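Local coordinates for protein putative RNase YutE (Bacillus subtilis subsp. subtilis str. 168, PDB 1YLM) that is probably the RNase toxin of a putative type VII toxin-antitoxin pair, a homodimer of the HepT family thought to be neutralised by its cognate antitoxin, at residues 31-34 with 35-38; 39-42 with 43-47; 74-78 with 79-83; 109-112 with 113-117. All coordinates share one frame; numbering follows the deposited sequence.

From the N terminus, the chain enters helix 32-59 through interaction 1, the capped first turns, and runs straight on into interaction 2, whose centre lies about 13 Å away. Both touch the second subunit. Interaction 3 follows at the opposite side of the chain's centre, where helix 71-77 ends and turns toward helix 83-93; it meets none of the others. Interaction 4, on helix 108-117, brings the chain back to helix 32-59: L38 of interaction 1 and G42 and L45 of interaction 2 pack against L111, Y112 and I115. All four join adjoining segments in series, none crossing or enclosing another, and close only helical turns or, in interaction 3, a helix-end bend.

Interaction 1. Residues 31-34 with 35-38; sequences SEIG and ELAL
The carboxylate of E35 meets that of E32 through a water rather than directly. Their nearest oxygens, E32 OE2 and E35 OE1, stand 4.4 Å apart, and one water donates to both. A second water donates to E35 OE1 and, at 3.1 Å, to the backbone oxygen E32 O, so E35 OE1 accepts two hydrogen bonds from water. The E35 chain sets off beside its own backbone N (chi1 -66°) and then runs extended, which carries CG to 3.1 Å from S31 O and the carboxylate back alongside the first turn. The backbone beside it closes the turn: E35 N donates to S31 O at 2.7 Å, and L36, A37 and L38 repeat the i to i+4 bond to E32, I33 and G34. S31 is the N-cap, its OG accepting from G34 N at 2.6 Å with an N-H...O angle of 140°; the same OG is hydrogen-bonded to D28 O. Further round the helix, I33 CD1 and L36 CD1 approach within 4.5 Å, on a side where I33 and A37 pack on each other's counterparts in the second subunit. E32 OE2 also bonds to H18 NE2 of that subunit. The water shared by the carboxylates, and this histidine at E32, probably ease the repulsion between the glutamates, and negative charge beside a helix N terminus is consistent with a favourable interaction with the helix dipole.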
ATOM      1  N   SER A  31      -0.642  12.293  16.591  1.00 30.43           N
ATOM      2  CA  SER A  31       0.025  10.935  16.595  1.00 28.52           C
ATOM      3  C   SER A  31       0.740  10.591  15.295  1.00 27.08           C
ATOM      4  O   SER A  31       0.088  10.431  14.280  1.00 25.61           O
ATOM      5  CB  SER A  31      -0.607   9.849  17.496  1.00 28.67           C
ATOM      6  OG  SER A  31      -1.602   9.089  16.887  1.00 28.99           O
ATOM      7  N   GLU A  32       2.058  10.380  15.299  1.00 25.68           N
ATOM      8  CA  GLU A  32       2.691   9.113  14.850  1.00 24.83           C
ATOM      9  C   GLU A  32       1.868   7.891  14.435  1.00 23.32           C
ATOM     10  O   GLU A  32       1.765   7.600  13.236  1.00 22.26           O
ATOM     11  CB  GLU A  32       4.050   8.827  15.485  1.00 25.77           C
ATOM     12  CG  GLU A  32       4.903  10.080  15.461  1.00 28.87           C
ATOM     13  CD  GLU A  32       6.313   9.843  15.006  1.00 33.34           C
ATOM     14  OE1 GLU A  32       7.149   9.566  15.887  1.00 36.56           O
ATOM     15  OE2 GLU A  32       6.587   9.953  13.788  1.00 33.98           O
ATOM     16  N   ILE A  33       1.260   7.230  15.404  1.00 20.94           N
ATOM     17  CA  ILE A  33       0.391   6.100  15.118  1.00 20.71           C
ATOM     18  C   ILE A  33      -0.844   6.554  14.333  1.00 19.44           C
ATOM     19  O   ILE A  33      -1.259   5.892  13.382  1.00 19.11           O
ATOM     20  CB  ILE A  33       0.006   5.344  16.424  1.00 20.85           C
ATOM     21  CG1 ILE A  33       1.267   4.912  17.191  1.00 22.51           C
ATOM     22  CG2 ILE A  33      -0.945   4.171  16.135  1.00 19.88           C
ATOM     23  CD1 ILE A  33       2.373   4.257  16.353  1.00 22.48           C
ATOM     24  N   GLY A  34      -1.412   7.695  14.714  1.00 18.34           N
ATOM     25  CA  GLY A  34      -2.562   8.258  13.999  1.00 17.85           C
ATOM     26  C   GLY A  34      -2.235   8.541  12.541  1.00 17.80           C
ATOM     27  O   GLY A  34      -3.035   8.220  11.664  1.00 17.01           O
ATOM     28  N   GLU A  35      -1.050   9.100  12.272  1.00 17.36           N
ATOM     29  CA  GLU A  35      -0.642   9.400  10.886  1.00 18.14           C
ATOM     30  C   GLU A  35      -0.557   8.149  10.025  1.00 16.90           C
ATOM     31  O   GLU A  35      -0.982   8.139   8.863  1.00 16.13           O
ATOM     32  CB  GLU A  35       0.721  10.117  10.858  1.00 18.44           C
ATOM     33  CG  GLU A  35       0.675  11.495  11.479  1.00 20.38           C
ATOM     34  CD  GLU A  35       2.052  12.152  11.606  1.00 22.23           C
ATOM     35  OE1 GLU A  35       3.112  11.476  11.525  1.00 26.05           O
ATOM     36  OE2 GLU A  35       2.056  13.376  11.801  1.00 29.34           O
ATOM     37  N   LEU A  36       0.023   7.109  10.605  1.00 15.71           N
ATOM     38  CA  LEU A  36       0.211   5.843   9.926  1.00 15.97           C
ATOM     39  C   LEU A  36      -1.135   5.191   9.652  1.00 15.48           C
ATOM     40  O   LEU A  36      -1.357   4.698   8.548  1.00 13.87           O
ATOM     41  CB  LEU A  36       1.072   4.924  10.779  1.00 16.19           C
ATOM     42  CG  LEU A  36       2.570   5.232  10.790  1.00 17.61           C
ATOM     43  CD1 LEU A  36       3.168   4.440  11.957  1.00 19.14           C
ATOM     44  CD2 LEU A  36       3.212   4.840   9.462  1.00 17.97           C
ATOM     45  N   ALA A  37      -2.029   5.206  10.649  1.00 15.18           N
ATOM     46  CA  ALA A  37      -3.375   4.622  10.468  1.00 16.02           C
ATOM     47  C   ALA A  37      -4.133   5.346   9.362  1.00 15.92           C
ATOM     48  O   ALA A  37      -4.820   4.707   8.561  1.00 15.75           O
ATOM     49  CB  ALA A  37      -4.178   4.649  11.770  1.00 15.50           C
ATOM     50  N   LEU A  38      -4.036   6.674   9.331  1.00 15.48           N
ATOM     51  CA  LEU A  38      -4.744   7.457   8.326  1.00 16.04           C
ATOM     52  C   LEU A  38      -4.215   7.160   6.932  1.00 15.26           C
ATOM     53  O   LEU A  38      -4.997   7.051   5.989  1.00 16.15           O
ATOM     54  CB  LEU A  38      -4.665   8.958   8.615  1.00 15.94           C
ATOM     55  CG  LEU A  38      -5.483   9.880   7.719  1.00 18.41           C
ATOM     56  CD1 LEU A  38      -6.983   9.522   7.727  1.00 17.50           C
ATOM     57  CD2 LEU A  38      -5.245  11.309   8.194  1.00 20.35           C
TER
HETATM   58  O   HOH W   1       4.085   8.645  11.538  1.00 32.54           O
HETATM   59  O   HOH W   2       5.909  12.145  12.035  1.00 57.65           O

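Interaction 2. Residues 39-42 with 43-47; sequences QRIG and HLLIE
One face of the R40 guanidinium is covered by L44 CD2, which stands 3.6 Å above the plane and toward its rim, while a water lies in the plane at the edge. That water also lies at the edge of the H43 ring, in its plane, with E47 OE2 at the edge as well. It accepts from R40 NH1 at 3.1 Å and is hydrogen-bonded to H43 ND1 at 2.8 Å, bridging two groups whose planes are turned 83° apart; R40 NH1 and H43 ND1 themselves are 3.7 Å apart. The arginine reaches this place by leaving with CG opposite its backbone N (chi1 -175°) and bending at chi2 (64°), which carries NE and the guanidinium forward along the helix, against the L44 methyls. One residue further along, I41 CG2 and L45 CD1 touch at 3.8 Å, the two side chains running alongside each other. Along the backbone, the amides of H43, L44, L45 and I46 donate to the carbonyls four residues earlier, L44 N to R40 O at 2.8 Å. Across the dimer interface, R40 NE bonds to Q39 OE1 and NH2 to L99 O of the second subunit, and H43 meets its own counterpart. E47 forms a salt bridge with R96, the active-site arginine by similarity. With bonds at NE, NH1 and NH2, the guanidinium is probably held firmly in rotation, coupling this helix surface to its partner subunit.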
ATOM      1  N   GLN A  39      -2.908   6.985   6.800  1.00 14.95           N
ATOM      2  CA  GLN A  39      -2.336   6.556   5.491  1.00 14.49           C
ATOM      3  C   GLN A  39      -2.898   5.202   5.030  1.00 14.08           C
ATOM      4  O   GLN A  39      -3.231   5.023   3.847  1.00 12.90           O
ATOM      5  CB  GLN A  39      -0.800   6.517   5.530  1.00 13.88           C
ATOM      6  CG  GLN A  39      -0.163   7.922   5.648  1.00 14.07           C
ATOM      7  CD  GLN A  39       1.314   7.867   5.970  1.00 15.77           C
ATOM      8  OE1 GLN A  39       1.951   6.826   5.835  1.00 17.22           O
ATOM      9  NE2 GLN A  39       1.870   8.997   6.377  1.00 15.09           N
ATOM     10  N   ARG A  40      -3.010   4.251   5.960  1.00 13.93           N
ATOM     11  CA  ARG A  40      -3.580   2.951   5.606  1.00 14.05           C
ATOM     12  C   ARG A  40      -5.038   3.080   5.172  1.00 13.97           C
ATOM     13  O   ARG A  40      -5.438   2.498   4.168  1.00 13.49           O
ATOM     14  CB  ARG A  40      -3.442   1.954   6.758  1.00 14.05           C
ATOM     15  CG  ARG A  40      -3.914   0.527   6.425  1.00 14.22           C
ATOM     16  CD  ARG A  40      -3.077  -0.105   5.351  1.00 15.14           C
ATOM     17  NE  ARG A  40      -3.501  -1.471   5.075  1.00 14.59           N
ATOM     18  CZ  ARG A  40      -3.037  -2.200   4.061  1.00 15.25           C
ATOM     19  NH1 ARG A  40      -2.164  -1.675   3.205  1.00 12.70           N
ATOM     20  NH2 ARG A  40      -3.468  -3.443   3.878  1.00 13.29           N
ATOM     21  N   ILE A  41      -5.822   3.854   5.923  1.00 13.90           N
ATOM     22  CA  ILE A  41      -7.218   4.108   5.564  1.00 14.21           C
ATOM     23  C   ILE A  41      -7.330   4.707   4.147  1.00 13.94           C
ATOM     24  O   ILE A  41      -8.124   4.215   3.320  1.00 14.04           O
ATOM     25  CB  ILE A  41      -7.925   5.042   6.587  1.00 14.20           C
ATOM     26  CG1 ILE A  41      -8.134   4.306   7.925  1.00 14.07           C
ATOM     27  CG2 ILE A  41      -9.266   5.524   6.008  1.00 15.45           C
ATOM     28  CD1 ILE A  41      -8.609   5.220   9.038  1.00 13.64           C
ATOM     29  N   GLY A  42      -6.559   5.761   3.880  1.00 13.80           N
ATOM     30  CA  GLY A  42      -6.531   6.393   2.543  1.00 13.69           C
ATOM     31  C   GLY A  42      -6.255   5.394   1.429  1.00 13.65           C
ATOM     32  O   GLY A  42      -6.998   5.332   0.422  1.00 13.93           O
ATOM     33  N   HIS A  43      -5.219   4.583   1.628  1.00 13.35           N
ATOM     34  CA  HIS A  43      -4.818   3.536   0.684  1.00 13.54           C
ATOM     35  C   HIS A  43      -5.976   2.559   0.470  1.00 13.91           C
ATOM     36  O   HIS A  43      -6.376   2.298  -0.681  1.00 13.02           O
ATOM     37  CB  HIS A  43      -3.561   2.816   1.191  1.00 14.17           C
ATOM     38  CG  HIS A  43      -3.025   1.781   0.250  1.00 15.09           C
ATOM     39  ND1 HIS A  43      -2.030   0.897   0.611  1.00 17.82           N
ATOM     40  CD2 HIS A  43      -3.329   1.501  -1.042  1.00 16.03           C
ATOM     41  CE1 HIS A  43      -1.742   0.118  -0.419  1.00 17.22           C
ATOM     42  NE2 HIS A  43      -2.539   0.443  -1.424  1.00 15.97           N
ATOM     43  N   LEU A  44      -6.531   2.048   1.578  1.00 14.01           N
ATOM     44  CA  LEU A  44      -7.655   1.098   1.494  1.00 13.88           C
ATOM     45  C   LEU A  44      -8.902   1.656   0.799  1.00 14.34           C
ATOM     46  O   LEU A  44      -9.514   0.949  -0.005  1.00 14.68           O
ATOM     47  CB  LEU A  44      -7.993   0.515   2.867  1.00 13.68           C
ATOM     48  CG  LEU A  44      -6.868  -0.325   3.499  1.00 12.99           C
ATOM     49  CD1 LEU A  44      -7.237  -0.725   4.927  1.00 12.67           C
ATOM     50  CD2 LEU A  44      -6.498  -1.553   2.640  1.00 14.05           C
ATOM     51  N   LEU A  45      -9.286   2.894   1.116  1.00 14.34           N
ATOM     52  CA  LEU A  45     -10.442   3.535   0.467  1.00 14.80           C
ATOM     53  C   LEU A  45     -10.250   3.572  -1.058  1.00 14.36           C
ATOM     54  O   LEU A  45     -11.133   3.166  -1.827  1.00 14.24           O
ATOM     55  CB  LEU A  45     -10.664   4.959   1.020  1.00 14.55           C
ATOM     56  CG  LEU A  45     -11.068   5.103   2.495  1.00 17.28           C
ATOM     57  CD1 LEU A  45     -11.193   6.579   2.884  1.00 17.73           C
ATOM     58  CD2 LEU A  45     -12.358   4.335   2.793  1.00 18.81           C
ATOM     59  N   ILE A  46      -9.075   4.035  -1.480  1.00 14.65           N
ATOM     60  CA  ILE A  46      -8.717   4.131  -2.910  1.00 14.28           C
ATOM     61  C   ILE A  46      -8.758   2.751  -3.597  1.00 14.41           C
ATOM     62  O   ILE A  46      -9.379   2.598  -4.661  1.00 14.29           O
ATOM     63  CB  ILE A  46      -7.309   4.789  -3.104  1.00 13.83           C
ATOM     64  CG1 ILE A  46      -7.356   6.268  -2.669  1.00 14.11           C
ATOM     65  CG2 ILE A  46      -6.870   4.661  -4.575  1.00 15.29           C
ATOM     66  CD1 ILE A  46      -5.979   6.957  -2.526  1.00 13.74           C
ATOM     67  N   GLU A  47      -8.095   1.761  -2.994  1.00 14.82           N
ATOM     68  CA  GLU A  47      -8.021   0.406  -3.569  1.00 15.33           C
ATOM     69  C   GLU A  47      -9.404  -0.236  -3.707  1.00 15.23           C
ATOM     70  O   GLU A  47      -9.686  -0.872  -4.727  1.00 14.18           O
ATOM     71  CB  GLU A  47      -7.103  -0.513  -2.758  1.00 15.67           C
ATOM     72  CG  GLU A  47      -5.595  -0.236  -2.853  1.00 19.51           C
ATOM     73  CD  GLU A  47      -5.121   0.133  -4.258  1.00 21.39           C
ATOM     74  OE1 GLU A  47      -4.900  -0.754  -5.132  1.00 21.54           O
ATOM     75  OE2 GLU A  47      -4.955   1.331  -4.472  1.00 24.01           O
TER
HETATM   76  O   HOH W   3      -0.597   0.943   3.030  1.00 12.67           O

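Interaction 3. Residues 74-78 with 79-83; sequences ILVDE and KVVTE
A positive phi at K79 (60°) turns the chain out of helix 71-77 and lets V80 swing back over L75, the geometry of a Schellman motif. Its two bonds are V80 N to L75 O at 2.8 Å, the donor nearly along the C=O axis, and K79 N to V76 O at 2.9 Å, where the donor stands well above the carbonyl plane. V80 CG2 then settles against L75 CD2 at 3.9 Å, the apolar contact that commonly accompanies this kind of helix end. In V81, CG2 lies between the backbone N and the carbonyl carbon, and it meets V76 CG2 at 3.8 Å, the two valines crossing at about a right angle. V76 CG1 rests on E83 CA, while CG2 also meets T82 O, so consecutive parts of the outgoing chain cover both methyls. One water donates to V76 O and V81 O, spanning the turn, while another donates to D77 O and accepts from K79 NZ at 2.8 Å. The lysine chain, bent at chi2, lies back over the D77 carbonyl, CD coming within 3.3 Å of D77 O. T82, at the N-cap of helix 83-93, opens the next helix. Toward the rest of the fold, L75 packs on M56 of helix 32-59, and V80 lies on I129 and Y132 of helix 119-137, where V81 also meets R128.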
ATOM      1  N   ILE A  74     -15.399   6.104 -16.653  1.00 19.85           N
ATOM      2  CA  ILE A  74     -16.258   5.061 -17.232  1.00 19.30           C
ATOM      3  C   ILE A  74     -17.519   4.838 -16.377  1.00 19.08           C
ATOM      4  O   ILE A  74     -18.639   4.779 -16.906  1.00 18.55           O
ATOM      5  CB  ILE A  74     -15.459   3.755 -17.484  1.00 19.75           C
ATOM      6  CG1 ILE A  74     -14.417   3.976 -18.601  1.00 18.64           C
ATOM      7  CG2 ILE A  74     -16.428   2.595 -17.822  1.00 18.48           C
ATOM      8  CD1 ILE A  74     -13.196   3.070 -18.486  1.00 21.61           C
ATOM      9  N   LEU A  75     -17.346   4.793 -15.055  1.00 18.92           N
ATOM     10  CA  LEU A  75     -18.489   4.696 -14.130  1.00 19.23           C
ATOM     11  C   LEU A  75     -19.439   5.888 -14.256  1.00 19.34           C
ATOM     12  O   LEU A  75     -20.660   5.742 -14.128  1.00 18.91           O
ATOM     13  CB  LEU A  75     -18.001   4.547 -12.679  1.00 17.85           C
ATOM     14  CG  LEU A  75     -17.220   3.256 -12.398  1.00 18.17           C
ATOM     15  CD1 LEU A  75     -16.742   3.188 -10.930  1.00 15.87           C
ATOM     16  CD2 LEU A  75     -18.049   2.014 -12.730  1.00 18.07           C
ATOM     17  N   VAL A  76     -18.879   7.066 -14.526  1.00 20.09           N
ATOM     18  CA  VAL A  76     -19.691   8.250 -14.792  1.00 20.51           C
ATOM     19  C   VAL A  76     -20.477   8.087 -16.114  1.00 21.82           C
ATOM     20  O   VAL A  76     -21.694   8.283 -16.135  1.00 21.83           O
ATOM     21  CB  VAL A  76     -18.824   9.543 -14.787  1.00 20.50           C
ATOM     22  CG1 VAL A  76     -19.597  10.732 -15.332  1.00 21.34           C
ATOM     23  CG2 VAL A  76     -18.334   9.834 -13.361  1.00 19.01           C
ATOM     24  N   ASP A  77     -19.772   7.729 -17.188  1.00 23.32           N
ATOM     25  CA  ASP A  77     -20.384   7.472 -18.501  1.00 24.80           C
ATOM     26  C   ASP A  77     -21.552   6.484 -18.392  1.00 25.00           C
ATOM     27  O   ASP A  77     -22.582   6.658 -19.041  1.00 24.94           O
ATOM     28  CB  ASP A  77     -19.355   6.905 -19.483  1.00 25.21           C
ATOM     29  CG  ASP A  77     -18.308   7.924 -19.919  1.00 28.51           C
ATOM     30  OD1 ASP A  77     -18.496   9.152 -19.715  1.00 32.17           O
ATOM     31  OD2 ASP A  77     -17.281   7.481 -20.479  1.00 32.55           O
ATOM     32  N   GLU A  78     -21.383   5.463 -17.548  1.00 24.69           N
ATOM     33  CA  GLU A  78     -22.371   4.390 -17.394  1.00 24.65           C
ATOM     34  C   GLU A  78     -23.434   4.723 -16.356  1.00 24.75           C
ATOM     35  O   GLU A  78     -24.312   3.898 -16.052  1.00 24.56           O
ATOM     36  CB  GLU A  78     -21.671   3.070 -17.058  1.00 24.67           C
ATOM     37  CG  GLU A  78     -20.849   2.499 -18.176  1.00 23.92           C
ATOM     38  CD  GLU A  78     -21.681   1.861 -19.301  1.00 27.53           C
ATOM     39  OE1 GLU A  78     -22.896   1.631 -19.115  1.00 26.97           O
ATOM     40  OE2 GLU A  78     -21.098   1.585 -20.371  1.00 26.44           O
ATOM     41  N   LYS A  79     -23.357   5.944 -15.823  1.00 24.53           N
ATOM     42  CA  LYS A  79     -24.312   6.456 -14.842  1.00 24.66           C
ATOM     43  C   LYS A  79     -24.364   5.613 -13.553  1.00 23.95           C
ATOM     44  O   LYS A  79     -25.422   5.474 -12.923  1.00 23.55           O
ATOM     45  CB  LYS A  79     -25.708   6.604 -15.468  1.00 25.58           C
ATOM     46  CG  LYS A  79     -25.937   7.930 -16.201  1.00 28.70           C
ATOM     47  CD  LYS A  79     -25.240   8.001 -17.539  1.00 32.13           C
ATOM     48  CE  LYS A  79     -25.543   9.339 -18.225  1.00 34.92           C
ATOM     49  NZ  LYS A  79     -24.408   9.793 -19.096  1.00 37.26           N
ATOM     50  N   VAL A  80     -23.218   5.046 -13.180  1.00 22.29           N
ATOM     51  CA  VAL A  80     -23.080   4.393 -11.889  1.00 21.47           C
ATOM     52  C   VAL A  80     -23.021   5.454 -10.774  1.00 21.25           C
ATOM     53  O   VAL A  80     -23.690   5.313  -9.756  1.00 20.62           O
ATOM     54  CB  VAL A  80     -21.850   3.457 -11.832  1.00 21.04           C
ATOM     55  CG1 VAL A  80     -21.791   2.745 -10.492  1.00 21.88           C
ATOM     56  CG2 VAL A  80     -21.882   2.435 -12.973  1.00 19.30           C
ATOM     57  N   VAL A  81     -22.201   6.489 -10.977  1.00 21.17           N
ATOM     58  CA  VAL A  81     -22.108   7.615 -10.046  1.00 21.25           C
ATOM     59  C   VAL A  81     -22.383   8.916 -10.826  1.00 21.63           C
ATOM     60  O   VAL A  81     -22.298   8.915 -12.065  1.00 21.81           O
ATOM     61  CB  VAL A  81     -20.712   7.679  -9.351  1.00 21.25           C
ATOM     62  CG1 VAL A  81     -20.442   6.415  -8.537  1.00 21.17           C
ATOM     63  CG2 VAL A  81     -19.597   7.924 -10.377  1.00 20.33           C
ATOM     64  N   THR A  82     -22.691  10.014 -10.125  1.00 21.54           N
ATOM     65  CA  THR A  82     -22.836  11.316 -10.796  1.00 21.67           C
ATOM     66  C   THR A  82     -21.479  11.839 -11.297  1.00 22.01           C
ATOM     67  O   THR A  82     -20.423  11.408 -10.824  1.00 21.19           O
ATOM     68  CB  THR A  82     -23.519  12.399  -9.901  1.00 21.42           C
ATOM     69  OG1 THR A  82     -22.636  12.777  -8.840  1.00 22.41           O
ATOM     70  CG2 THR A  82     -24.819  11.897  -9.295  1.00 23.25           C
ATOM     71  N   GLU A  83     -21.514  12.757 -12.264  1.00 22.57           N
ATOM     72  CA  GLU A  83     -20.315  13.449 -12.729  1.00 24.09           C
ATOM     73  C   GLU A  83     -19.566  14.100 -11.567  1.00 23.43           C
ATOM     74  O   GLU A  83     -18.350  13.969 -11.474  1.00 23.01           O
ATOM     75  CB  GLU A  83     -20.643  14.506 -13.797  1.00 23.96           C
ATOM     76  CG  GLU A  83     -19.390  15.066 -14.487  1.00 26.22           C
ATOM     77  CD  GLU A  83     -19.680  15.890 -15.745  1.00 27.63           C
ATOM     78  OE1 GLU A  83     -20.843  15.901 -16.228  1.00 32.82           O
ATOM     79  OE2 GLU A  83     -18.726  16.516 -16.265  1.00 32.26           O
TER
HETATM   80  O   HOH W   4     -23.164   9.876 -14.410  1.00 21.52           O
HETATM   81  O   HOH W   5     -22.833   8.399 -20.943  1.00 43.66           O

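Interaction 4. Residues 109-112 with 113-117; sequences GELY and RLIKA
Y112 reaches forward along the helix to K116. CB and CD2 lie against R113 N, CD2 at 3.5 Å; CG stands opposite the backbone N (chi1 179°), which throws the ring out alongside the helix. CE2 and CZ then pass K116 CD, and OH comes within 3.5 Å of that same carbon. In the lysine a bend at chi2 (79°) lays CD beside the phenol, and the two side chains follow a common course. K116 NZ continues to a long, weak ion pair with D24 OD1. On another side of the helix R113 doubles back: bent at chi3 (-66°), its guanidinium lies flat over the carbonyl oxygen G109 O, which sits 3.4 Å from the plane over its centre. That same oxygen accepts R113 N at 3.1 Å, so one carbonyl is bonded by the amide and covered by the side chain of one residue. Toward the interior L111 CD1 meets I115 CD1 at 3.8 Å, the two crossing obliquely, where L92 of helix 83-93 and L38 of helix 32-59 also pack. The backbone follows the alpha-helical pattern, I115 N to L111 O and K116 N to Y112 O. F23 and W29 bring their rings to Y112, adding aromatic packing. Apolar side chains thus tie helix 108-117 to helices 32-59, 83-93 and 6-23, while R113 and K116 lie on the exposed side, and the positive guanidinium over a carbonyl oxygen is consistent with a weak electrostatic attraction.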
ATOM      1  N   GLY A 109      -1.728  15.080   7.115  1.00 19.10           N
ATOM      2  CA  GLY A 109      -2.629  16.241   7.271  1.00 19.22           C
ATOM      3  C   GLY A 109      -3.344  16.569   5.965  1.00 19.21           C
ATOM      4  O   GLY A 109      -4.556  16.807   5.936  1.00 18.75           O
ATOM      5  N   GLU A 110      -2.568  16.565   4.885  1.00 19.56           N
ATOM      6  CA  GLU A 110      -3.043  16.725   3.525  1.00 19.96           C
ATOM      7  C   GLU A 110      -4.108  15.666   3.195  1.00 19.59           C
ATOM      8  O   GLU A 110      -5.181  15.983   2.687  1.00 18.93           O
ATOM      9  CB  GLU A 110      -1.821  16.555   2.626  1.00 21.03           C
ATOM     10  CG  GLU A 110      -2.031  16.625   1.184  1.00 23.10           C
ATOM     11  CD  GLU A 110      -0.704  16.728   0.452  1.00 22.73           C
ATOM     12  OE1 GLU A 110       0.096  15.773   0.473  1.00 23.99           O
ATOM     13  OE2 GLU A 110      -0.456  17.770  -0.152  1.00 25.81           O
ATOM     14  N   LEU A 111      -3.787  14.411   3.508  1.00 18.86           N
ATOM     15  CA  LEU A 111      -4.666  13.287   3.225  1.00 18.31           C
ATOM     16  C   LEU A 111      -5.965  13.398   4.033  1.00 18.59           C
ATOM     17  O   LEU A 111      -7.050  13.195   3.491  1.00 18.80           O
ATOM     18  CB  LEU A 111      -3.941  11.970   3.519  1.00 18.48           C
ATOM     19  CG  LEU A 111      -4.774  10.687   3.377  1.00 17.52           C
ATOM     20  CD1 LEU A 111      -5.375  10.564   1.974  1.00 17.84           C
ATOM     21  CD2 LEU A 111      -3.882   9.494   3.707  1.00 18.70           C
ATOM     22  N   TYR A 112      -5.856  13.752   5.318  1.00 18.78           N
ATOM     23  CA  TYR A 112      -7.044  14.018   6.126  1.00 19.95           C
ATOM     24  C   TYR A 112      -7.982  15.010   5.442  1.00 19.47           C
ATOM     25  O   TYR A 112      -9.196  14.767   5.339  1.00 18.02           O
ATOM     26  CB  TYR A 112      -6.689  14.528   7.537  1.00 21.34           C
ATOM     27  CG  TYR A 112      -7.927  14.815   8.366  1.00 24.14           C
ATOM     28  CD1 TYR A 112      -8.491  13.828   9.174  1.00 24.95           C
ATOM     29  CD2 TYR A 112      -8.556  16.066   8.305  1.00 25.91           C
ATOM     30  CE1 TYR A 112      -9.636  14.082   9.912  1.00 26.73           C
ATOM     31  CE2 TYR A 112      -9.705  16.326   9.033  1.00 27.35           C
ATOM     32  CZ  TYR A 112     -10.234  15.331   9.836  1.00 26.59           C
ATOM     33  OH  TYR A 112     -11.368  15.596  10.566  1.00 29.79           O
ATOM     34  N   ARG A 113      -7.414  16.131   4.984  1.00 19.00           N
ATOM     35  CA  ARG A 113      -8.220  17.189   4.381  1.00 19.30           C
ATOM     36  C   ARG A 113      -8.872  16.709   3.106  1.00 19.31           C
ATOM     37  O   ARG A 113     -10.014  17.055   2.819  1.00 18.46           O
ATOM     38  CB  ARG A 113      -7.385  18.451   4.144  1.00 19.98           C
ATOM     39  CG  ARG A 113      -7.115  19.184   5.466  1.00 20.89           C
ATOM     40  CD  ARG A 113      -6.361  20.486   5.275  1.00 22.06           C
ATOM     41  NE  ARG A 113      -4.997  20.303   4.785  1.00 21.94           N
ATOM     42  CZ  ARG A 113      -3.918  20.178   5.555  1.00 22.76           C
ATOM     43  NH1 ARG A 113      -4.018  20.182   6.884  1.00 24.93           N
ATOM     44  NH2 ARG A 113      -2.728  20.044   4.992  1.00 21.24           N
ATOM     45  N   LEU A 114      -8.143  15.890   2.359  1.00 19.21           N
ATOM     46  CA  LEU A 114      -8.653  15.311   1.124  1.00 19.56           C
ATOM     47  C   LEU A 114      -9.864  14.407   1.346  1.00 19.64           C
ATOM     48  O   LEU A 114     -10.918  14.584   0.701  1.00 20.16           O
ATOM     49  CB  LEU A 114      -7.509  14.565   0.420  1.00 19.47           C
ATOM     50  CG  LEU A 114      -7.621  14.233  -1.050  1.00 20.35           C
ATOM     51  CD1 LEU A 114      -7.947  15.474  -1.876  1.00 20.68           C
ATOM     52  CD2 LEU A 114      -6.307  13.561  -1.495  1.00 19.68           C
ATOM     53  N   ILE A 115      -9.731  13.467   2.277  1.00 18.14           N
ATOM     54  CA  ILE A 115     -10.805  12.548   2.610  1.00 18.65           C
ATOM     55  C   ILE A 115     -12.009  13.310   3.177  1.00 19.38           C
ATOM     56  O   ILE A 115     -13.150  13.058   2.777  1.00 19.44           O
ATOM     57  CB  ILE A 115     -10.315  11.457   3.606  1.00 18.14           C
ATOM     58  CG1 ILE A 115      -9.134  10.675   2.996  1.00 18.08           C
ATOM     59  CG2 ILE A 115     -11.456  10.519   4.000  1.00 18.22           C
ATOM     60  CD1 ILE A 115      -8.474   9.669   3.935  1.00 17.68           C
ATOM     61  N   LYS A 116     -11.745  14.255   4.081  1.00 19.87           N
ATOM     62  CA  LYS A 116     -12.822  15.040   4.692  1.00 21.18           C
ATOM     63  C   LYS A 116     -13.610  15.801   3.639  1.00 21.34           C
ATOM     64  O   LYS A 116     -14.848  15.777   3.641  1.00 22.31           O
ATOM     65  CB  LYS A 116     -12.302  15.994   5.785  1.00 21.39           C
ATOM     66  CG  LYS A 116     -13.371  16.320   6.842  1.00 24.83           C
ATOM     67  CD  LYS A 116     -13.493  15.152   7.835  1.00 28.25           C
ATOM     68  CE  LYS A 116     -14.769  15.173   8.651  1.00 31.86           C
ATOM     69  NZ  LYS A 116     -14.778  14.026   9.618  1.00 32.94           N
ATOM     70  N   ALA A 117     -12.888  16.428   2.714  1.00 21.58           N
ATOM     71  CA  ALA A 117     -13.491  17.232   1.651  1.00 21.59           C
ATOM     72  C   ALA A 117     -14.448  16.423   0.773  1.00 21.58           C
ATOM     73  O   ALA A 117     -15.382  16.976   0.203  1.00 21.75           O
ATOM     74  CB  ALA A 117     -12.410  17.860   0.800  1.00 21.74           C
TER